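Side-chain contacts in nucleoside-diphosphate sugar epimerase (SulA family) (Corynebacterium glutamicum, PDB 3OH8), which probably acts as an NAD(P)-dependent epimerase of nucleoside-diphosphate sugars, with a substrate that is not established: residues L231-L236 and R283-A288; A341-T346 and I436-G441; Y349-V354 and L423-R428. All coordinates share one frame; numbering follows the deposited sequence.

Interaction 1 (L231-L236 and R283-A288); sequences LPTKFL and RDWEHA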
loop_
_atom_site.group_PDB
_atom_site.type_symbol
_atom_site.label_atom_id
_atom_site.label_comp_id
_atom_site.label_asym_id
_atom_site.label_seq_id
_atom_site.Cartn_x
_atom_site.Cartn_y
_atom_site.Cartn_z
ATOM N N LEU A 231 -7.906 -8.295 -24.817
ATOM C CA LEU A 231 -8.974 -9.304 -24.793
ATOM C C LEU A 231 -9.466 -9.684 -23.360
ATOM O O LEU A 231 -10.671 -9.724 -23.092
ATOM C CB LEU A 231 -8.551 -10.553 -25.583
ATOM C CG LEU A 231 -9.135 -10.790 -26.994
ATOM C CD1 LEU A 231 -9.534 -9.502 -27.691
ATOM C CD2 LEU A 231 -8.177 -11.588 -27.863
ATOM N N PRO A 232 -8.537 -9.967 -22.440
ATOM C CA PRO A 232 -9.040 -10.308 -21.104
ATOM C C PRO A 232 -9.859 -9.171 -20.483
ATOM O O PRO A 232 -10.819 -9.432 -19.742
ATOM C CB PRO A 232 -7.760 -10.554 -20.303
ATOM C CG PRO A 232 -6.730 -10.966 -21.343
ATOM C CD PRO A 232 -7.082 -10.184 -22.572
ATOM N N THR A 233 -9.478 -7.930 -20.773
ATOM C CA THR A 233 -10.177 -6.771 -20.227
ATOM C C THR A 233 -11.595 -6.713 -20.774
ATOM O O THR A 233 -12.534 -6.392 -20.051
ATOM C CB THR A 233 -9.428 -5.452 -20.546
ATOM O OG1 THR A 233 -8.180 -5.423 -19.835
ATOM C CG2 THR A 233 -10.248 -4.271 -20.128
ATOM N N LYS A 234 -11.745 -7.047 -22.054
ATOM C CA LYS A 234 -13.048 -7.027 -22.696
ATOM C C LYS A 234 -13.957 -8.121 -22.147
ATOM O O LYS A 234 -15.146 -7.888 -21.892
ATOM C CB LYS A 234 -12.901 -7.186 -24.212
ATOM C CG LYS A 234 -14.194 -7.010 -24.981
ATOM C CD LYS A 234 -13.967 -7.254 -26.469
ATOM C CE LYS A 234 -15.276 -7.268 -27.236
ATOM N NZ LYS A 234 -15.052 -7.579 -28.676
ATOM N N PHE A 235 -13.408 -9.318 -21.981
ATOM C CA PHE A 235 -14.203 -10.435 -21.498
ATOM C C PHE A 235 -14.686 -10.154 -20.081
ATOM O O PHE A 235 -15.825 -10.454 -19.728
ATOM C CB PHE A 235 -13.423 -11.754 -21.607
ATOM C CG PHE A 235 -13.025 -12.106 -23.030
ATOM C CD1 PHE A 235 -13.689 -11.535 -24.108
ATOM C CD2 PHE A 235 -11.992 -12.999 -23.286
ATOM C CE1 PHE A 235 -13.335 -11.854 -25.421
ATOM C CE2 PHE A 235 -11.634 -13.327 -24.589
ATOM C CZ PHE A 235 -12.308 -12.749 -25.659
ATOM N N LEU A 236 -13.831 -9.543 -19.275
ATOM C CA LEU A 236 -14.234 -9.171 -17.919
ATOM C C LEU A 236 -15.330 -8.092 -17.980
ATOM O O LEU A 236 -16.315 -8.138 -17.241
ATOM C CB LEU A 236 -13.027 -8.654 -17.133
ATOM C CG LEU A 236 -12.330 -9.481 -16.039
ATOM C CD1 LEU A 236 -13.078 -10.766 -15.618
ATOM C CD2 LEU A 236 -10.927 -9.771 -16.456
ATOM N N ARG A 283 -4.927 3.231 -25.279
ATOM C CA ARG A 283 -6.252 3.560 -25.812
ATOM C C ARG A 283 -7.077 2.288 -25.977
ATOM O O ARG A 283 -8.249 2.244 -25.600
ATOM C CB ARG A 283 -6.180 4.289 -27.173
ATOM C CG ARG A 283 -5.636 5.731 -27.131
ATOM C CD ARG A 283 -5.857 6.463 -28.471
ATOM N NE ARG A 283 -5.167 5.817 -29.591
ATOM C CZ ARG A 283 -3.925 6.114 -29.982
ATOM N NH1 ARG A 283 -3.218 7.039 -29.340
ATOM N NH2 ARG A 283 -3.383 5.481 -31.011
ATOM N N ASP A 284 -6.474 1.263 -26.572
ATOM C CA ASP A 284 -7.174 -0.002 -26.788
ATOM C C ASP A 284 -7.522 -0.666 -25.459
ATOM O O ASP A 284 -8.603 -1.223 -25.286
ATOM C CB ASP A 284 -6.295 -0.950 -27.585
ATOM C CG ASP A 284 -6.077 -0.479 -29.020
ATOM O OD1 ASP A 284 -6.783 0.456 -29.448
ATOM O OD2 ASP A 284 -5.200 -1.043 -29.705
ATOM N N TRP A 285 -6.576 -0.617 -24.529
ATOM C CA TRP A 285 -6.756 -1.212 -23.210
ATOM C C TRP A 285 -7.956 -0.570 -22.495
ATOM O O TRP A 285 -8.808 -1.258 -21.922
ATOM C CB TRP A 285 -5.458 -1.002 -22.436
ATOM C CG TRP A 285 -5.342 -1.628 -21.095
ATOM C CD1 TRP A 285 -6.161 -2.561 -20.529
ATOM C CD2 TRP A 285 -4.309 -1.361 -20.141
ATOM N NE1 TRP A 285 -5.700 -2.892 -19.270
ATOM C CE2 TRP A 285 -4.564 -2.168 -19.011
ATOM C CE3 TRP A 285 -3.192 -0.514 -20.136
ATOM C CZ2 TRP A 285 -3.742 -2.154 -17.878
ATOM C CZ3 TRP A 285 -2.380 -0.494 -19.012
ATOM C CH2 TRP A 285 -2.663 -1.310 -17.892
ATOM N N GLU A 286 -8.044 0.751 -22.549
ATOM C CA GLU A 286 -9.200 1.433 -21.985
ATOM C C GLU A 286 -10.486 1.151 -22.769
ATOM O O GLU A 286 -11.551 0.932 -22.186
ATOM C CB GLU A 286 -8.923 2.935 -21.879
ATOM C CG GLU A 286 -7.802 3.235 -20.879
ATOM C CD GLU A 286 -7.583 4.716 -20.669
ATOM O OE1 GLU A 286 -8.391 5.517 -21.186
ATOM O OE2 GLU A 286 -6.597 5.079 -19.997
ATOM N N HIS A 287 -10.396 1.141 -24.095
ATOM C CA HIS A 287 -11.602 0.966 -24.901
ATOM C C HIS A 287 -12.216 -0.427 -24.725
ATOM O O HIS A 287 -13.403 -0.621 -24.941
ATOM C CB HIS A 287 -11.320 1.244 -26.388
ATOM C CG HIS A 287 -12.532 1.091 -27.255
ATOM N ND1 HIS A 287 -12.683 0.055 -28.151
ATOM C CD2 HIS A 287 -13.669 1.822 -27.330
ATOM C CE1 HIS A 287 -13.854 0.165 -28.756
ATOM N NE2 HIS A 287 -14.470 1.230 -28.275
ATOM N N ALA A 288 -11.404 -1.397 -24.324
ATOM C CA ALA A 288 -11.903 -2.737 -24.068
ATOM C C ALA A 288 -12.927 -2.815 -22.920
ATOM O O ALA A 288 -13.621 -3.827 -22.789
ATOM C CB ALA A 288 -10.737 -3.697 -23.813
#
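T233 turns CG2 anti to its backbone N, with OG1 beside that N (chi1 -67°), which sends the methyl toward A288 and the hydroxyl toward the indole of W285. The indole swings over from the facing helix because W285 also holds CG anti to its own N (chi1 -175°). The two side chains cross at about a right angle. OG1 of T233 lies in the plane of the indole at its edge, 3.6 Å from W285 CD1 and equally far from NE1. The hydroxyl itself is hydrogen-bonded to R229 O, one turn back in its own helix, and meets the indole by packing. R229 also makes a cation-pi contact with the W285 ring. The methyl packs on the small side chain of A288, with T233 CG2 3.8 Å from A288 CB. Both helices belong to the Rossmann domain: helix 222-242 is the crossover between the adjacent parallel strands 204-207 and 248-254, and helix 277-287 lies on the way from 248-254 to 298-308. T233 also touches H207 of strand 204-207, while E286 ties its helix to the sheet through a salt bridge with R303 and a hydrogen bond to S253. The backbones meet directly at K234 and A288, whose CA atoms are 4.6 Å apart. K234 CA points its hydrogen at A288 O, 3.3 Å away, in a CA-H...O contact with an angle of 150° at the hydrogen. CB of K234 lies alongside, 4.1 Å from A288 CB, before the extended lysine chain leads away from the partner helix.

Interaction 2 (A341-T346 and I436-G441); sequences AIDDLT and IAHELG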
loop_
_atom_site.group_PDB
_atom_site.type_symbol
_atom_site.label_atom_id
_atom_site.label_comp_id
_atom_site.label_asym_id
_atom_site.label_seq_id
_atom_site.Cartn_x
_atom_site.Cartn_y
_atom_site.Cartn_z
ATOM N N ALA A 341 3.441 7.373 -4.737
ATOM C CA ALA A 341 3.781 6.483 -3.622
ATOM C C ALA A 341 2.789 5.344 -3.657
ATOM O O ALA A 341 1.617 5.549 -3.987
ATOM C CB ALA A 341 3.705 7.236 -2.297
ATOM N N ILE A 342 3.248 4.128 -3.379
ATOM C CA ILE A 342 2.339 2.997 -3.511
ATOM C C ILE A 342 1.071 3.178 -2.655
ATOM O O ILE A 342 -0.032 2.814 -3.078
ATOM C CB ILE A 342 3.013 1.643 -3.240
ATOM C CG1 ILE A 342 2.003 0.520 -3.498
ATOM C CG2 ILE A 342 3.605 1.568 -1.821
ATOM C CD1 ILE A 342 2.623 -0.860 -3.582
ATOM N N ASP A 343 1.215 3.760 -1.470
ATOM C CA ASP A 343 0.051 3.925 -0.608
ATOM C C ASP A 343 -0.962 4.875 -1.236
ATOM O O ASP A 343 -2.174 4.666 -1.130
ATOM C CB ASP A 343 0.450 4.410 0.783
ATOM C CG ASP A 343 1.207 3.366 1.572
ATOM O OD1 ASP A 343 0.795 2.188 1.552
ATOM O OD2 ASP A 343 2.219 3.728 2.215
ATOM N N ASP A 344 -0.478 5.921 -1.899
ATOM C CA ASP A 344 -1.400 6.822 -2.580
ATOM C C ASP A 344 -2.126 6.139 -3.733
ATOM O O ASP A 344 -3.288 6.452 -4.001
ATOM C CB ASP A 344 -0.704 8.097 -3.040
ATOM C CG ASP A 344 -0.547 9.094 -1.901
ATOM O OD1 ASP A 344 -1.567 9.375 -1.234
ATOM O OD2 ASP A 344 0.578 9.583 -1.664
ATOM N N LEU A 345 -1.449 5.202 -4.398
ATOM C CA LEU A 345 -2.060 4.481 -5.504
ATOM C C LEU A 345 -3.192 3.578 -5.004
ATOM O O LEU A 345 -4.305 3.628 -5.545
ATOM C CB LEU A 345 -1.022 3.680 -6.289
ATOM C CG LEU A 345 -1.550 2.822 -7.452
ATOM C CD1 LEU A 345 -2.295 3.682 -8.455
ATOM C CD2 LEU A 345 -0.399 2.081 -8.149
ATOM N N THR A 346 -2.930 2.773 -3.970
ATOM C CA THR A 346 -4.010 1.966 -3.409
ATOM C C THR A 346 -5.145 2.839 -2.843
ATOM O O THR A 346 -6.318 2.503 -3.023
ATOM C CB THR A 346 -3.524 0.896 -2.384
ATOM O OG1 THR A 346 -2.930 1.531 -1.245
ATOM C CG2 THR A 346 -2.491 -0.032 -3.036
ATOM N N ILE A 436 9.772 8.408 -0.523
ATOM C CA ILE A 436 10.938 7.524 -0.502
ATOM C C ILE A 436 11.394 7.230 0.934
ATOM O O ILE A 436 11.778 6.098 1.258
ATOM C CB ILE A 436 12.096 8.137 -1.327
ATOM C CG1 ILE A 436 11.761 8.107 -2.823
ATOM C CG2 ILE A 436 13.408 7.410 -1.074
ATOM C CD1 ILE A 436 12.604 9.070 -3.637
ATOM N N ALA A 437 11.342 8.244 1.797
ATOM C CA ALA A 437 11.703 8.058 3.198
ATOM C C ALA A 437 10.798 7.003 3.851
ATOM O O ALA A 437 11.250 6.153 4.637
ATOM C CB ALA A 437 11.611 9.386 3.947
ATOM N N HIS A 438 9.515 7.061 3.507
ATOM C CA HIS A 438 8.534 6.102 4.018
ATOM C C HIS A 438 8.835 4.701 3.502
ATOM O O HIS A 438 8.880 3.739 4.271
ATOM C CB HIS A 438 7.116 6.546 3.626
ATOM C CG HIS A 438 6.025 5.670 4.180
ATOM N ND1 HIS A 438 5.777 5.561 5.524
ATOM C CD2 HIS A 438 5.104 4.896 3.556
ATOM C CE1 HIS A 438 4.759 4.731 5.721
ATOM N NE2 HIS A 438 4.332 4.318 4.540
ATOM N N GLU A 439 9.059 4.588 2.200
ATOM C CA GLU A 439 9.214 3.274 1.578
ATOM C C GLU A 439 10.557 2.576 1.828
ATOM O O GLU A 439 10.626 1.342 1.877
ATOM C CB GLU A 439 8.920 3.379 0.083
ATOM C CG GLU A 439 7.455 3.618 -0.191
ATOM C CD GLU A 439 6.591 2.483 0.318
ATOM O OE1 GLU A 439 7.028 1.308 0.251
ATOM O OE2 GLU A 439 5.474 2.774 0.792
ATOM N N LEU A 440 11.611 3.359 2.026
ATOM C CA LEU A 440 12.945 2.794 2.222
ATOM C C LEU A 440 13.382 2.818 3.689
ATOM O O LEU A 440 14.487 2.377 4.022
ATOM C CB LEU A 440 13.974 3.519 1.346
ATOM C CG LEU A 440 13.732 3.419 -0.164
ATOM C CD1 LEU A 440 14.828 4.148 -0.948
ATOM C CD2 LEU A 440 13.646 1.956 -0.598
ATOM N N GLY A 441 12.514 3.330 4.558
ATOM C CA GLY A 441 12.704 3.212 5.996
ATOM C C GLY A 441 13.614 4.245 6.637
ATOM O O GLY A 441 14.450 3.904 7.466
HETATM O O HOH W 1 3.664 4.699 -0.012
HETATM O O HOH W 2 3.750 1.292 2.230
#
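D343 OD2 reaches the imidazole edge of H438, where NE2 donates a weak hydrogen bond over 3.2 Å, bent to 121° at the hydrogen. The carboxylate plane is turned 62° from the ring, and the two side chains cross at about a right angle. The same D343 oxygen faces E439 OE2 at 3.7 Å, a close pair of like charges that two waters bridge. Water 1 donates to both oxygens and accepts from D343 N at 3.0 Å, in the first turn of the helix; water 2 also donates to both, 2.7 Å from E439 OE2. With the imidazole and two waters around it, D343 OD2 has three donors, which would ease the repulsion. I342 packs its CG2 methyl against the carboxylate of E439, 3.4 Å from OE2. The bend of the glutamate chain at chi2 (-61°) folds its carboxylate back to this meeting point. Here the Rossmann domain, whose strand 336-341 runs directly into helix 342-354 through the N-cap A341, meets helix 432-440 of the C-terminal DUF1731 region; the segment axes stand 11.7 Å apart and nearly perpendicular. A second shell fixes the polar ends. Q128 of helix 119-139 gives its NE2 to D343 OD1 and takes a hydrogen bond from H438 NE2 on its OE1. H438 ND1 is bonded to E443, and with both ring nitrogens engaged by acceptors the imidazole may well be positively charged. Y124 and Y429 stack on this ring, and G310 N binds E439 OE1.

Interaction 3 (Y349-V354 and L423-R428); sequences YYRAIV and LSHTFR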
loop_
_atom_site.group_PDB
_atom_site.type_symbol
_atom_site.label_atom_id
_atom_site.label_comp_id
_atom_site.label_asym_id
_atom_site.label_seq_id
_atom_site.Cartn_x
_atom_site.Cartn_y
_atom_site.Cartn_z
ATOM N N TYR A 349 -7.313 3.588 -5.748
ATOM C CA TYR A 349 -8.153 2.442 -6.101
ATOM C C TYR A 349 -9.300 2.276 -5.113
ATOM O O TYR A 349 -10.461 2.094 -5.496
ATOM C CB TYR A 349 -7.320 1.152 -6.153
ATOM C CG TYR A 349 -6.709 0.913 -7.529
ATOM C CD1 TYR A 349 -7.474 0.394 -8.567
ATOM C CD2 TYR A 349 -5.362 1.187 -7.774
ATOM C CE1 TYR A 349 -6.913 0.168 -9.837
ATOM C CE2 TYR A 349 -4.800 0.968 -9.028
ATOM C CZ TYR A 349 -5.583 0.469 -10.055
ATOM O OH TYR A 349 -5.019 0.249 -11.299
ATOM N N TYR A 350 -8.950 2.323 -3.832
ATOM C CA TYR A 350 -9.909 2.122 -2.751
ATOM C C TYR A 350 -11.002 3.174 -2.865
ATOM O O TYR A 350 -12.190 2.846 -2.883
ATOM C CB TYR A 350 -9.160 2.203 -1.417
ATOM C CG TYR A 350 -9.904 1.727 -0.189
ATOM C CD1 TYR A 350 -11.169 2.200 0.112
ATOM C CD2 TYR A 350 -9.305 0.834 0.701
ATOM C CE1 TYR A 350 -11.840 1.773 1.269
ATOM C CE2 TYR A 350 -9.958 0.405 1.848
ATOM C CZ TYR A 350 -11.226 0.881 2.126
ATOM O OH TYR A 350 -11.870 0.451 3.268
ATOM N N ARG A 351 -10.604 4.438 -2.996
ATOM C CA ARG A 351 -11.575 5.496 -3.210
ATOM C C ARG A 351 -12.456 5.240 -4.434
ATOM O O ARG A 351 -13.677 5.421 -4.374
ATOM C CB ARG A 351 -10.895 6.866 -3.345
ATOM C CG ARG A 351 -11.912 7.982 -3.463
ATOM C CD ARG A 351 -11.315 9.380 -3.583
ATOM N NE ARG A 351 -12.416 10.330 -3.704
ATOM C CZ ARG A 351 -12.371 11.605 -3.342
ATOM N NH1 ARG A 351 -11.258 12.130 -2.850
ATOM N NH2 ARG A 351 -13.466 12.349 -3.464
ATOM N N ALA A 352 -11.841 4.846 -5.551
ATOM C CA ALA A 352 -12.617 4.597 -6.773
ATOM C C ALA A 352 -13.692 3.535 -6.527
ATOM O O ALA A 352 -14.818 3.636 -7.016
ATOM C CB ALA A 352 -11.693 4.166 -7.914
ATOM N N ILE A 353 -13.328 2.510 -5.763
ATOM C CA ILE A 353 -14.257 1.433 -5.457
ATOM C C ILE A 353 -15.530 1.939 -4.774
ATOM O O ILE A 353 -16.643 1.566 -5.167
ATOM C CB ILE A 353 -13.575 0.347 -4.596
ATOM C CG1 ILE A 353 -12.513 -0.390 -5.419
ATOM C CG2 ILE A 353 -14.599 -0.613 -4.012
ATOM C CD1 ILE A 353 -11.650 -1.335 -4.564
ATOM N N VAL A 354 -15.372 2.809 -3.780
ATOM C CA VAL A 354 -16.509 3.229 -2.938
ATOM C C VAL A 354 -17.149 4.567 -3.321
ATOM O O VAL A 354 -18.291 4.834 -2.954
ATOM C CB VAL A 354 -16.130 3.269 -1.424
ATOM C CG1 VAL A 354 -15.443 1.979 -1.003
ATOM C CG2 VAL A 354 -15.226 4.444 -1.125
ATOM N N LEU A 423 -11.482 17.148 -6.846
ATOM C CA LEU A 423 -12.319 16.495 -5.842
ATOM C C LEU A 423 -11.802 16.740 -4.417
ATOM O O LEU A 423 -12.393 16.269 -3.452
ATOM C CB LEU A 423 -12.411 14.989 -6.126
ATOM C CG LEU A 423 -13.087 14.535 -7.426
ATOM C CD1 LEU A 423 -12.807 13.069 -7.724
ATOM C CD2 LEU A 423 -14.585 14.799 -7.398
ATOM N N SER A 424 -10.704 17.482 -4.295
ATOM C CA SER A 424 -10.096 17.760 -2.998
ATOM C C SER A 424 -9.489 16.507 -2.363
ATOM O O SER A 424 -9.487 16.358 -1.139
ATOM C CB SER A 424 -11.126 18.380 -2.043
ATOM O OG SER A 424 -11.581 19.632 -2.520
ATOM N N HIS A 425 -8.987 15.601 -3.195
ATOM C CA HIS A 425 -8.335 14.394 -2.695
ATOM C C HIS A 425 -7.124 14.759 -1.845
ATOM O O HIS A 425 -6.341 15.634 -2.206
ATOM C CB HIS A 425 -7.913 13.504 -3.874
ATOM C CG HIS A 425 -7.356 12.179 -3.467
ATOM N ND1 HIS A 425 -8.150 11.145 -3.023
ATOM C CD2 HIS A 425 -6.083 11.713 -3.448
ATOM C CE1 HIS A 425 -7.393 10.099 -2.742
ATOM N NE2 HIS A 425 -6.135 10.422 -2.985
ATOM N N THR A 426 -6.963 14.073 -0.722
ATOM C CA THR A 426 -5.788 14.233 0.116
ATOM C C THR A 426 -4.776 13.157 -0.268
ATOM O O THR A 426 -5.117 11.978 -0.350
ATOM C CB THR A 426 -6.162 14.096 1.615
ATOM O OG1 THR A 426 -7.016 15.187 2.001
ATOM C CG2 THR A 426 -4.917 14.074 2.512
ATOM N N PHE A 427 -3.535 13.563 -0.519
ATOM C CA PHE A 427 -2.466 12.610 -0.798
ATOM C C PHE A 427 -1.646 12.407 0.458
ATOM O O PHE A 427 -1.394 13.349 1.199
ATOM C CB PHE A 427 -1.543 13.125 -1.904
ATOM C CG PHE A 427 -2.161 13.107 -3.263
ATOM C CD1 PHE A 427 -2.917 14.176 -3.705
ATOM C CD2 PHE A 427 -1.984 12.021 -4.104
ATOM C CE1 PHE A 427 -3.487 14.174 -4.966
ATOM C CE2 PHE A 427 -2.559 12.002 -5.368
ATOM C CZ PHE A 427 -3.311 13.078 -5.803
ATOM N N ARG A 428 -1.222 11.172 0.686
ATOM C CA ARG A 428 -0.335 10.861 1.791
ATOM C C ARG A 428 1.045 11.463 1.564
ATOM O O ARG A 428 1.661 11.982 2.494
ATOM C CB ARG A 428 -0.199 9.350 1.946
ATOM C CG ARG A 428 -1.496 8.653 2.338
ATOM C CD ARG A 428 -1.226 7.219 2.775
ATOM N NE ARG A 428 -2.459 6.429 2.848
ATOM C CZ ARG A 428 -2.570 5.293 3.527
ATOM N NH1 ARG A 428 -1.521 4.828 4.189
ATOM N NH2 ARG A 428 -3.725 4.624 3.546
HETATM O O HOH W 3 -11.611 14.378 -1.054
#
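R351 stretches out of helix 342-354, which follows strand 336-341 of the Rossmann domain, to the Schellman motif that ends helix 418-422 in the DUF1731 region. Its CG is anti to the backbone N (chi1 -176°) and the chain stays extended to NE, carrying the guanidinium out to 423-425. At L423, CB packs obliquely against the guanidinium, 3.9 Å from R351 NH2. The carbonyl oxygen of L423 accepts a hydrogen bond from water 3, which in turn takes one from R351 NH1 at 2.9 Å. S424, with the positive phi of the Schellman turn, adds a weak bond from the same water to its O. H425 makes the direct link: R351 NH1 donates to H425 ND1 over 3.3 Å, with 153° at the hydrogen. ND1 is met in the ring plane although guanidinium and imidazole planes are 41° apart, and as acceptor it would carry no proton. The same guanidinium is fixed from its own side by a salt bridge between R351 NE and D355. The edge of the H425 imidazole points at one face of the F427 ring, with H425 CD2 over the centre of that F427 ring, 3.8 Å above its plane. R428 turns to other partners, its NE in a salt bridge to D347 OD2 and its NH1 in one to D132 OD1.

How the interactions relate
The centres of interactions 2 and 3 lie 16 Å apart. Both use helix 342-354, joining it to two successive pieces of the C-terminal DUF1731 region. They touch: D344 OD1 lies 2.7 Å from R428 N, a probable hydrogen bond, and D343 CB packs on R428 CD. Along the chain, 349-354 and 423-428 both fall between 341-346 and 436-441, so the later helical segment meets the earlier C-terminal one. Interaction 1 comes earlier and stays inside the Rossmann domain, with its centre 29 Å from that of interaction 2 and 24 Å from that of interaction 3. It joins crossover helices on the sheet, whereas the other two join the Rossmann and C-terminal parts.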